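Local coordinates for SusD homolog (Bacteroides thetaiotaomicron, PDB 3EHM), which probably binds mucin O-glycans at the cell surface, helping this gut symbiont to capture host glycans for use as nutrients, at residues A[373-376]-A[377-380]; A[278-282]-A[283-287]; A[89-92]-A[93-97]. One frame throughout, in Å; residues are numbered along the deposited sequence.

Contact 1: residues A[373-376]-A[377-380]; sequences NISF and QEQG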
# COMPACT_ATOMS: atom_id res chain seq x y z
N ASN A 373 -9.94 -3.20 16.88
CA ASN A 373 -9.36 -3.62 18.15
C ASN A 373 -7.93 -4.13 17.93
O ASN A 373 -7.00 -3.76 18.66
CB ASN A 373 -10.22 -4.74 18.75
CG ASN A 373 -9.73 -5.18 20.12
OD1 ASN A 373 -9.82 -6.36 20.46
ND2 ASN A 373 -9.24 -4.24 20.91
N ILE A 374 -7.75 -4.97 16.92
CA ILE A 374 -6.43 -5.51 16.61
C ILE A 374 -5.47 -4.39 16.21
O ILE A 374 -4.28 -4.42 16.58
CB ILE A 374 -6.52 -6.56 15.46
CG1 ILE A 374 -7.14 -7.85 15.99
CG2 ILE A 374 -5.13 -6.83 14.89
CD1 ILE A 374 -6.29 -8.55 17.06
N SER A 375 -5.97 -3.41 15.48
CA SER A 375 -5.12 -2.30 15.06
C SER A 375 -4.63 -1.52 16.28
O SER A 375 -3.46 -1.14 16.34
CB SER A 375 -5.86 -1.36 14.11
OG SER A 375 -5.05 -0.24 13.79
N PHE A 376 -5.52 -1.28 17.23
CA PHE A 376 -5.14 -0.56 18.44
C PHE A 376 -4.05 -1.34 19.17
O PHE A 376 -3.10 -0.76 19.70
CB PHE A 376 -6.35 -0.39 19.37
CG PHE A 376 -7.15 0.86 19.10
CD1 PHE A 376 -7.48 1.23 17.80
CD2 PHE A 376 -7.57 1.67 20.15
CE1 PHE A 376 -8.22 2.38 17.55
CE2 PHE A 376 -8.31 2.82 19.91
CZ PHE A 376 -8.64 3.18 18.61
N GLN A 377 -4.18 -2.65 19.18
CA GLN A 377 -3.19 -3.49 19.83
C GLN A 377 -1.87 -3.42 19.07
O GLN A 377 -0.80 -3.34 19.66
CB GLN A 377 -3.68 -4.94 19.91
CG GLN A 377 -4.83 -5.14 20.88
CD GLN A 377 -5.30 -6.58 20.92
OE1 GLN A 377 -4.50 -7.50 21.08
NE2 GLN A 377 -6.61 -6.79 20.80
N GLU A 378 -1.95 -3.44 17.74
CA GLU A 378 -0.75 -3.37 16.91
C GLU A 378 0.00 -2.07 17.21
O GLU A 378 1.23 -2.06 17.26
CB GLU A 378 -1.13 -3.42 15.42
CG GLU A 378 -1.84 -4.69 15.01
CD GLU A 378 -2.27 -4.72 13.55
OE1 GLU A 378 -2.60 -3.66 12.98
OE2 GLU A 378 -2.31 -5.82 12.97
N GLN A 379 -0.74 -0.99 17.42
CA GLN A 379 -0.14 0.31 17.67
C GLN A 379 0.11 0.62 19.15
O GLN A 379 0.59 1.70 19.50
CB GLN A 379 -1.02 1.41 17.06
CG GLN A 379 -1.36 1.16 15.60
CD GLN A 379 -0.13 1.01 14.72
OE1 GLN A 379 -0.18 0.42 13.64
NE2 GLN A 379 0.99 1.56 15.18
N GLY A 380 -0.22 -0.34 20.02
CA GLY A 380 -0.01 -0.15 21.44
C GLY A 380 -0.83 0.95 22.08
O GLY A 380 -0.40 1.55 23.07
O HOH W 1 -2.70 -1.14 12.68
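The chain leaves helix 364-378 through a regular last turn, in which Q377 N bonds to N373 O (3.1 Å), E378 N to I374 O (2.8 Å) and Q379 N to S375 O (2.9 Å), and G380, at positive phi (65°), then ends the helix in a Schellman motif. On the outer side of this turn the two amides of N373 and Q377 meet. CG of N373 stands opposite its own backbone N (chi1 -176°), which swings the amide toward the helix end. There OD1 takes a weak hydrogen bond from Q377 NE2 at 3.3 Å, with an N-H...O angle of only 121°, the two amide planes being well turned from each other. One residue on, the extended chain of E378 lies against I374: its OE2 comes to 3.6 Å from I374 CG2 and also makes a weak, long ion pair with R343. The other carboxylate oxygen, OE1, bonds to S345 OG. A water held by S375 OG at 2.8 Å lies unusually close to OE1, so that arm of the bridge is doubtful; S375 OG in turn meets R287. A leucine here would probably leave the S345 hydroxyl without its carboxylate mate and R343 without its distant negative charge. Around this turn, I374 and E378 face helix 344-356, while N373 and F376 rest on helix 384-388. F376 and Q379 also touch R287 at the start of helix 287-291, so the helix end is wedged among three neighbouring helices.

Contact 2: residues A[278-282]-A[283-287]; sequences GYLDG and YKDPR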
# COMPACT_ATOMS: atom_id res chain seq x y z
N GLY A 278 -6.92 14.49 9.16
CA GLY A 278 -8.33 14.81 9.27
C GLY A 278 -9.14 13.73 9.95
O GLY A 278 -9.98 14.01 10.80
N TYR A 279 -8.90 12.48 9.56
CA TYR A 279 -9.61 11.36 10.16
C TYR A 279 -9.18 11.13 11.61
O TYR A 279 -10.01 11.02 12.50
CB TYR A 279 -9.38 10.08 9.34
CG TYR A 279 -10.16 10.05 8.04
CD1 TYR A 279 -11.54 9.84 8.04
CD2 TYR A 279 -9.53 10.29 6.82
CE1 TYR A 279 -12.28 9.88 6.86
CE2 TYR A 279 -10.26 10.33 5.63
CZ TYR A 279 -11.63 10.13 5.65
OH TYR A 279 -12.37 10.20 4.49
N LEU A 280 -7.87 11.08 11.84
CA LEU A 280 -7.36 10.84 13.19
C LEU A 280 -7.86 11.89 14.17
O LEU A 280 -8.26 11.57 15.29
CB LEU A 280 -5.83 10.81 13.19
CG LEU A 280 -5.20 9.68 12.36
CD1 LEU A 280 -3.68 9.83 12.35
CD2 LEU A 280 -5.60 8.34 12.95
N ASP A 281 -7.85 13.15 13.75
CA ASP A 281 -8.30 14.25 14.60
C ASP A 281 -9.81 14.19 14.85
O ASP A 281 -10.27 14.19 15.99
CB ASP A 281 -7.97 15.60 13.96
CG ASP A 281 -8.37 16.78 14.83
OD1 ASP A 281 -7.64 17.08 15.80
OD2 ASP A 281 -9.43 17.39 14.55
N GLY A 282 -10.59 14.15 13.77
CA GLY A 282 -12.03 14.10 13.90
C GLY A 282 -12.58 12.91 14.65
O GLY A 282 -13.59 13.01 15.35
N TYR A 283 -11.91 11.77 14.52
CA TYR A 283 -12.34 10.54 15.18
C TYR A 283 -11.77 10.44 16.60
O TYR A 283 -12.03 9.46 17.29
CB TYR A 283 -11.87 9.31 14.38
CG TYR A 283 -12.56 9.08 13.05
CD1 TYR A 283 -12.11 8.06 12.20
CD2 TYR A 283 -13.67 9.82 12.65
CE1 TYR A 283 -12.75 7.79 11.00
CE2 TYR A 283 -14.32 9.56 11.44
CZ TYR A 283 -13.85 8.53 10.62
OH TYR A 283 -14.47 8.23 9.43
N LYS A 284 -11.01 11.45 17.02
CA LYS A 284 -10.40 11.42 18.35
C LYS A 284 -9.65 10.09 18.47
O LYS A 284 -9.77 9.36 19.46
CB LYS A 284 -11.47 11.55 19.44
CG LYS A 284 -12.20 12.89 19.42
CD LYS A 284 -13.03 13.10 20.69
CE LYS A 284 -13.53 14.54 20.80
NZ LYS A 284 -14.20 14.82 22.11
N ASP A 285 -8.86 9.80 17.44
CA ASP A 285 -8.09 8.57 17.32
C ASP A 285 -6.77 8.61 18.09
O ASP A 285 -5.91 9.45 17.82
CB ASP A 285 -7.79 8.31 15.84
CG ASP A 285 -7.62 6.84 15.52
OD1 ASP A 285 -6.89 6.13 16.25
OD2 ASP A 285 -8.20 6.40 14.51
N PRO A 286 -6.58 7.68 19.05
CA PRO A 286 -5.34 7.65 19.83
C PRO A 286 -4.13 7.26 18.97
O PRO A 286 -2.99 7.33 19.41
CB PRO A 286 -5.64 6.61 20.91
CG PRO A 286 -6.55 5.66 20.19
CD PRO A 286 -7.49 6.60 19.47
N ARG A 287 -4.39 6.83 17.74
CA ARG A 287 -3.31 6.45 16.84
C ARG A 287 -2.61 7.68 16.28
O ARG A 287 -1.52 7.57 15.72
CB ARG A 287 -3.84 5.56 15.71
CG ARG A 287 -4.11 4.13 16.16
CD ARG A 287 -4.85 3.31 15.10
NE ARG A 287 -6.17 3.85 14.81
CZ ARG A 287 -7.07 3.25 14.05
NH1 ARG A 287 -6.80 2.07 13.49
NH2 ARG A 287 -8.25 3.82 13.85
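D285 OD1, in the side chain that packs against L280, is gripped twice by R287: by NE at 2.8 Å, on the syn side of the carboxylate, and by the backbone N at 3.0 Å, on the anti side. The second bond is a capping bond at the entry to helix 287-291. R287 NH2 completes a side-on, two-nitrogen salt bridge with D285 OD2 (2.7 Å), meeting its syn lone pair. L280 CD2 lies 3.6 Å from D285 CG, a methyl against the carboxylate. The backbone brings them together: D285 N bonds to L280 O at 2.8 Å, in the carbonyl plane, and K284, at positive phi, makes the Schellman turn that closes helix 274-282. On another side of the turn, Y279 and Y283 form an offset edge-to-face pair, the edge of Y279 turned toward the face of Y283, planes at 60°, with Y279 CD1 3.7 Å from Y283 CZ. Their hydroxyls bond to loop carbonyls, Y279 to Y463 and Y283 to T416. The chemistry implies that the carboxylate ties the end of helix 274-282 to the start of helix 287-291, in a charge pairing likely to offset the cost of burying both groups.

Contact 3: residues A[89-92]-A[93-97]; sequences NYAY and QNFYS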
# COMPACT_ATOMS: atom_id res chain seq x y z
N ASN A 89 10.63 4.93 -15.26
CA ASN A 89 11.58 3.84 -15.47
C ASN A 89 12.06 3.43 -14.08
O ASN A 89 12.25 2.25 -13.78
CB ASN A 89 12.76 4.34 -16.31
CG ASN A 89 13.91 3.36 -16.32
OD1 ASN A 89 15.00 3.66 -15.81
ND2 ASN A 89 13.69 2.19 -16.88
N TYR A 90 12.24 4.44 -13.22
CA TYR A 90 12.69 4.23 -11.85
C TYR A 90 11.63 3.42 -11.10
O TYR A 90 11.96 2.50 -10.36
CB TYR A 90 12.92 5.60 -11.20
CG TYR A 90 13.54 5.58 -9.82
CD1 TYR A 90 14.56 4.69 -9.49
CD2 TYR A 90 13.17 6.53 -8.87
CE1 TYR A 90 15.20 4.75 -8.24
CE2 TYR A 90 13.80 6.60 -7.63
CZ TYR A 90 14.81 5.71 -7.32
OH TYR A 90 15.44 5.81 -6.09
N ALA A 91 10.37 3.77 -11.32
CA ALA A 91 9.25 3.09 -10.68
C ALA A 91 9.17 1.63 -11.13
O ALA A 91 8.92 0.74 -10.33
CB ALA A 91 7.95 3.81 -11.00
N TYR A 92 9.37 1.40 -12.42
CA TYR A 92 9.33 0.04 -12.95
C TYR A 92 10.40 -0.79 -12.25
O TYR A 92 10.20 -1.97 -11.96
CB TYR A 92 9.57 0.04 -14.46
CG TYR A 92 9.27 -1.29 -15.13
CD1 TYR A 92 7.96 -1.70 -15.36
CD2 TYR A 92 10.30 -2.12 -15.55
CE1 TYR A 92 7.68 -2.91 -15.99
CE2 TYR A 92 10.04 -3.33 -16.19
CZ TYR A 92 8.73 -3.72 -16.41
OH TYR A 92 8.47 -4.91 -17.05
N GLN A 93 11.55 -0.17 -11.99
CA GLN A 93 12.63 -0.89 -11.32
C GLN A 93 12.24 -1.22 -9.87
O GLN A 93 12.40 -2.35 -9.42
CB GLN A 93 13.91 -0.05 -11.30
CG GLN A 93 14.43 0.36 -12.68
CD GLN A 93 15.69 1.22 -12.59
OE1 GLN A 93 15.84 2.04 -11.68
NE2 GLN A 93 16.60 1.03 -13.54
N ASN A 94 11.74 -0.21 -9.16
CA ASN A 94 11.37 -0.38 -7.76
C ASN A 94 10.15 -1.26 -7.50
O ASN A 94 10.02 -1.84 -6.43
CB ASN A 94 11.17 1.00 -7.11
CG ASN A 94 12.44 1.82 -7.09
OD1 ASN A 94 13.54 1.29 -6.89
ND2 ASN A 94 12.31 3.13 -7.30
N PHE A 95 9.26 -1.36 -8.49
CA PHE A 95 8.06 -2.19 -8.33
C PHE A 95 8.16 -3.55 -9.00
O PHE A 95 7.51 -4.50 -8.57
CB PHE A 95 6.82 -1.47 -8.88
CG PHE A 95 6.24 -0.43 -7.95
CD1 PHE A 95 6.18 0.91 -8.33
CD2 PHE A 95 5.73 -0.80 -6.71
CE1 PHE A 95 5.62 1.87 -7.49
CE2 PHE A 95 5.16 0.15 -5.86
CZ PHE A 95 5.10 1.49 -6.25
N TYR A 96 8.97 -3.67 -10.05
CA TYR A 96 9.05 -4.94 -10.77
C TYR A 96 10.42 -5.54 -11.09
O TYR A 96 10.71 -6.67 -10.69
CB TYR A 96 8.26 -4.84 -12.09
CG TYR A 96 8.29 -6.09 -12.95
CD1 TYR A 96 7.37 -7.12 -12.75
CD2 TYR A 96 9.24 -6.25 -13.96
CE1 TYR A 96 7.40 -8.29 -13.53
CE2 TYR A 96 9.28 -7.41 -14.74
CZ TYR A 96 8.36 -8.42 -14.53
OH TYR A 96 8.40 -9.56 -15.30
N SER A 97 11.26 -4.80 -11.82
CA SER A 97 12.55 -5.34 -12.24
C SER A 97 13.63 -5.61 -11.21
O SER A 97 14.40 -6.56 -11.38
CB SER A 97 13.12 -4.48 -13.39
OG SER A 97 13.47 -3.18 -12.95
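N94 reaches back one turn to Y90, and its short side chain can be followed atom by atom. CB sits 3.7 Å from Y90 O, and CG comes closer to the same carbonyl, at 3.4 Å. Beyond it the amide divides: OD1 only skirts the Y90 ring near CE1, whereas ND2 stands 3.3 Å above the ring plane, over its centre. The amide is tilted steeply against the ring, the two planes being 69° apart. ND2 also lies 3.1 Å from Y90 O, at too poor an angle to bond to it; its hydrogen bond goes to N54 OD1, and Y90 OH bonds to D51, so both polar ends are tied to helix 47-57. Q93 approaches the same ring differently, with OE1 at its edge and in its plane, 3.7 Å from CD1.

Farther round the helix, Y92 and Y96 lie side by side and point the same way. Both hold CG opposite the backbone N (chi1 -169° and 179°), which sends the rings off in a common direction. They meet obliquely, with Y92 OH 3.5 Å from Y96 CD2, while Y96 OH goes on to bond A144 O. The backbone beneath this pair is unusual. Y92 O accepts from two donors, Y96 N at 2.8 Å and S97 N at 3.0 Å, which arrive from opposite faces of its plane. The bond to S97 spans five residues instead of four, and Y96 itself is drawn away from ordinary helical angles. F95, meanwhile, lies against helix 116-140, and Y96 stacks on W133 of that same helix. A forked carbonyl and one wider turn within an otherwise continuous helix are the marks of a π-bulge, here set in helix 85-110 of the SusD fold, whose regular structure is mostly helix.

In the fold
From the N terminus, contact 3 comes first, within helix 85-110. Contact 2 follows at the corner between helices 274-282 and 287-291, and contact 1 lies at the C-terminal end of helix 364-378. They occur in series, none nested in or crossing another, and each closes only a local turn. Contacts 1 and 2 nevertheless meet in space: S375 OG lies 2.9 Å from R287 NH1, a probable hydrogen bond, and F376 packs on P286, which joins the end of one helix to the start of another. Contact 3 stands apart on the opposite side of the chain's centre, its nearest atoms about 20 Å from those of contact 1.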